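PDB 5DLE: Pts system, fructose-specific iiabc component from Borrelia burgdorferi, which probably takes up D-fructose and phosphorylates it to fructose 1-phosphate as a phosphotransferase-system transporter, this fragment being its IIB domain. Local coordinates for residues V17-V22 with K76-K81. Residues are numbered along the deposited sequence; the frame is centred on the assembly and turned at random.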
ATOM      1  N   VAL A  17     -13.161  -8.827  10.096  1.00 12.15           N
ATOM      2  CA  VAL A  17     -12.747  -7.428  10.221  1.00 12.99           C
ATOM      3  C   VAL A  17     -11.297  -7.377   9.799  1.00 12.89           C
ATOM      4  O   VAL A  17     -10.494  -8.197  10.268  1.00 13.56           O
ATOM      5  CB  VAL A  17     -12.870  -6.886  11.661  1.00 13.78           C
ATOM      6  CG1 VAL A  17     -12.452  -5.425  11.718  1.00 16.41           C
ATOM      7  CG2 VAL A  17     -14.289  -7.049  12.211  1.00 16.31           C
ATOM      8  N   THR A  18     -10.944  -6.406   8.941  1.00 11.23           N
ATOM      9  CA  THR A  18      -9.537  -6.180   8.655  1.00 11.12           C
ATOM     10  C   THR A  18      -9.202  -4.779   9.144  1.00 13.80           C
ATOM     11  O   THR A  18      -9.992  -3.839   8.987  1.00 15.51           O
ATOM     12  CB  THR A  18      -9.195  -6.370   7.198  1.00 12.22           C
ATOM     13  OG1 THR A  18      -9.790  -5.325   6.390  1.00 14.50           O
ATOM     14  CG2 THR A  18      -9.631  -7.785   6.724  1.00 13.55           C
ATOM     15  N   ALA A  19      -8.045  -4.647   9.792  1.00 14.13           N
ATOM     16  CA  ALA A  19      -7.717  -3.355  10.397  1.00 15.14           C
ATOM     17  C   ALA A  19      -6.213  -3.206  10.447  1.00 14.72           C
ATOM     18  O   ALA A  19      -5.556  -3.897  11.199  1.00 16.81           O
ATOM     19  CB  ALA A  19      -8.311  -3.244  11.800  1.00 18.16           C
ATOM     20  N   CYS A  20      -5.681  -2.293   9.643  1.00 14.35           N
ATOM     21  CA  CYS A  20      -4.253  -1.934   9.719  1.00 12.91           C
ATOM     22  C   CYS A  20      -4.201  -0.415   9.761  1.00 13.87           C
ATOM     23  O   CYS A  20      -4.699   0.237   8.837  1.00 18.33           O
ATOM     24  CB  CYS A  20      -3.519  -2.511   8.527  1.00 13.18           C
ATOM     25  SG  CYS A  20      -1.782  -1.932   8.540  1.00 13.78           S
ATOM     26  N   PRO A  21      -3.543   0.180  10.760  1.00 13.90           N
ATOM     27  CA  PRO A  21      -3.563   1.646  10.866  1.00 16.77           C
ATOM     28  C   PRO A  21      -2.432   2.325  10.101  1.00 17.59           C
ATOM     29  O   PRO A  21      -1.953   3.376  10.522  1.00 19.34           O
ATOM     30  CB  PRO A  21      -3.406   1.883  12.373  1.00 17.51           C
ATOM     31  CG  PRO A  21      -2.520   0.734  12.803  1.00 17.81           C
ATOM     32  CD  PRO A  21      -2.996  -0.473  11.952  1.00 15.33           C
ATOM     33  N   VAL A  22      -1.979   1.736   9.006  1.00 12.91           N
ATOM     34  CA  VAL A  22      -1.050   2.350   8.075  1.00 11.49           C
ATOM     35  C   VAL A  22      -1.787   2.475   6.754  1.00 12.84           C
ATOM     36  O   VAL A  22      -2.002   1.453   6.076  1.00 14.97           O
ATOM     37  CB  VAL A  22       0.225   1.537   7.923  1.00 13.35           C
ATOM     38  CG1 VAL A  22       1.118   2.189   6.854  1.00 12.91           C
ATOM     39  CG2 VAL A  22       0.941   1.488   9.233  1.00 14.98           C
ATOM     40  N   LYS A  76      -4.142  -3.748  15.129  1.00 21.68           N
ATOM     41  CA  LYS A  76      -4.478  -2.819  16.194  1.00 23.27           C
ATOM     42  C   LYS A  76      -5.610  -3.470  16.973  1.00 25.88           C
ATOM     43  O   LYS A  76      -6.255  -4.403  16.485  1.00 23.78           O
ATOM     44  CB  LYS A  76      -4.888  -1.442  15.653  1.00 26.13           C
ATOM     45  CG  LYS A  76      -6.174  -1.462  14.820  1.00 31.71           C
ATOM     46  CD  LYS A  76      -6.619  -0.042  14.474  1.00 39.79           C
ATOM     47  CE  LYS A  76      -8.126   0.012  14.205  1.00 45.31           C
ATOM     48  NZ  LYS A  76      -8.611   1.372  13.806  1.00 46.20           N
ATOM     49  N   ASP A  77      -5.828  -2.997  18.197  1.00 27.22           N
ATOM     50  CA  ASP A  77      -6.940  -3.513  18.989  1.00 27.65           C
ATOM     51  C   ASP A  77      -8.247  -2.981  18.431  1.00 28.65           C
ATOM     52  O   ASP A  77      -8.341  -1.815  18.047  1.00 32.80           O
ATOM     53  CB  ASP A  77      -6.776  -3.115  20.454  1.00 42.28           C
ATOM     54  CG  ASP A  77      -5.636  -3.854  21.138  1.00 52.25           C
ATOM     55  OD1 ASP A  77      -5.374  -5.025  20.789  1.00 53.52           O
ATOM     56  OD2 ASP A  77      -5.008  -3.272  22.043  1.00 60.21           O
ATOM     57  N   ILE A  78      -9.259  -3.858  18.333  1.00 26.90           N
ATOM     58  CA  ILE A  78     -10.591  -3.459  17.896  1.00 26.78           C
ATOM     59  C   ILE A  78     -11.565  -3.928  18.973  1.00 26.51           C
ATOM     60  O   ILE A  78     -11.185  -4.642  19.904  1.00 25.01           O
ATOM     61  CB  ILE A  78     -10.974  -4.048  16.517  1.00 20.95           C
ATOM     62  CG1 ILE A  78     -11.058  -5.572  16.611  1.00 22.54           C
ATOM     63  CG2 ILE A  78      -9.944  -3.647  15.426  1.00 22.53           C
ATOM     64  CD1 ILE A  78     -11.762  -6.165  15.442  1.00 23.46           C
ATOM     65  N   ASP A  79     -12.837  -3.515  18.853  1.00 28.65           N
ATOM     66  CA  ASP A  79     -13.804  -4.012  19.833  1.00 33.32           C
ATOM     67  C   ASP A  79     -14.145  -5.452  19.502  1.00 21.20           C
ATOM     68  O   ASP A  79     -14.573  -5.755  18.378  1.00 27.88           O
ATOM     69  CB  ASP A  79     -15.096  -3.203  19.927  1.00 45.04           C
ATOM     70  CG  ASP A  79     -16.122  -3.878  20.910  1.00 53.70           C
ATOM     71  OD1 ASP A  79     -17.202  -4.362  20.453  1.00 55.09           O
ATOM     72  OD2 ASP A  79     -15.811  -3.978  22.139  1.00 52.27           O
ATOM     73  N   GLU A  80     -13.939  -6.328  20.488  1.00 23.38           N
ATOM     74  CA  GLU A  80     -14.187  -7.754  20.332  1.00 24.18           C
ATOM     75  C   GLU A  80     -15.358  -8.269  21.165  1.00 25.82           C
ATOM     76  O   GLU A  80     -15.774  -9.414  20.955  1.00 23.13           O
ATOM     77  CB  GLU A  80     -12.914  -8.553  20.678  1.00 27.14           C
ATOM     78  CG  GLU A  80     -11.797  -8.350  19.656  1.00 28.03           C
ATOM     79  CD  GLU A  80     -10.480  -9.074  19.962  1.00 34.56           C
ATOM     80  OE1 GLU A  80     -10.481 -10.097  20.669  1.00 41.43           O
ATOM     81  OE2 GLU A  80      -9.428  -8.591  19.477  1.00 32.57           O
ATOM     82  N   LYS A  81     -15.925  -7.474  22.093  1.00 23.54           N
ATOM     83  CA  LYS A  81     -17.035  -7.990  22.907  1.00 22.64           C
ATOM     84  C   LYS A  81     -18.199  -8.452  22.038  1.00 22.28           C
ATOM     85  O   LYS A  81     -18.870  -9.449  22.360  1.00 22.28           O
ATOM     86  CB  LYS A  81     -17.492  -6.927  23.913  1.00 27.39           C
ATOM     87  CG  LYS A  81     -18.468  -7.486  24.949  1.00 37.47           C
ATOM     88  CD  LYS A  81     -18.696  -6.524  26.120  1.00 48.74           C
ATOM     89  CE  LYS A  81     -19.530  -7.180  27.230  1.00 55.75           C
ATOM     90  NZ  LYS A  81     -18.858  -8.376  27.833  1.00 55.83           N
TER
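Ile78 and Val17 meet tip to tip, and Lys76 lies over Ala19 next to them, so that the loop after strand 69-74 folds back across the end of strand 13-19. Ile78 divides its two branches between two residues of that strand. From CB, the CG2 branch approaches the methyl of Ala19, with Ile78 CG2 4.0 Å from Ala19 CB. In the other branch chi1 (65°) sets CG1 between the backbone N and the carbonyl carbon, and chi2 (165°) then carries CD1 on to Val17, whose CG1 is 3.9 Å from Ile78 CD1. Ile78 CD1 also lies 4.0 Å from Val17 CB, which places it over the fork of the valine.

Lys76 adds its aliphatic chain. Lys76 CB comes 4.3 Å from Pro21 CD, while Lys76 CG and CE each pass Ala19 CB at 4.1 Å as the extended chain runs across this methyl. At the tip, NZ moves on to a hydrogen bond with the carbonyl O of Gly51, so the charged end is anchored beyond the apolar patch. No hydrogen bond joins the two segments, and the contact is made wholly of aliphatic carbons.

Val17, Ala19 and Pro21 all point their CB toward the loop, whereas Thr18 and Cys20 point theirs away; the Thr18 side chain packs against helix 25-40. Gln50 of strand 44-50 flanks the patch, touching Ala19, Lys76 and Ile78. Beyond the strand, Pro21 O accepts a hydrogen bond from Asn98 ND2 of the second subunit. The arrangement belongs to the open alpha/beta sheet of PTS IIB domains: strand 13-19, central in the sheet, runs into the loop of Cys20, probably the cysteine phosphorylated in IIB domains of this family, while the 76-81 loop packs on the sheet face turned away from helix 25-40.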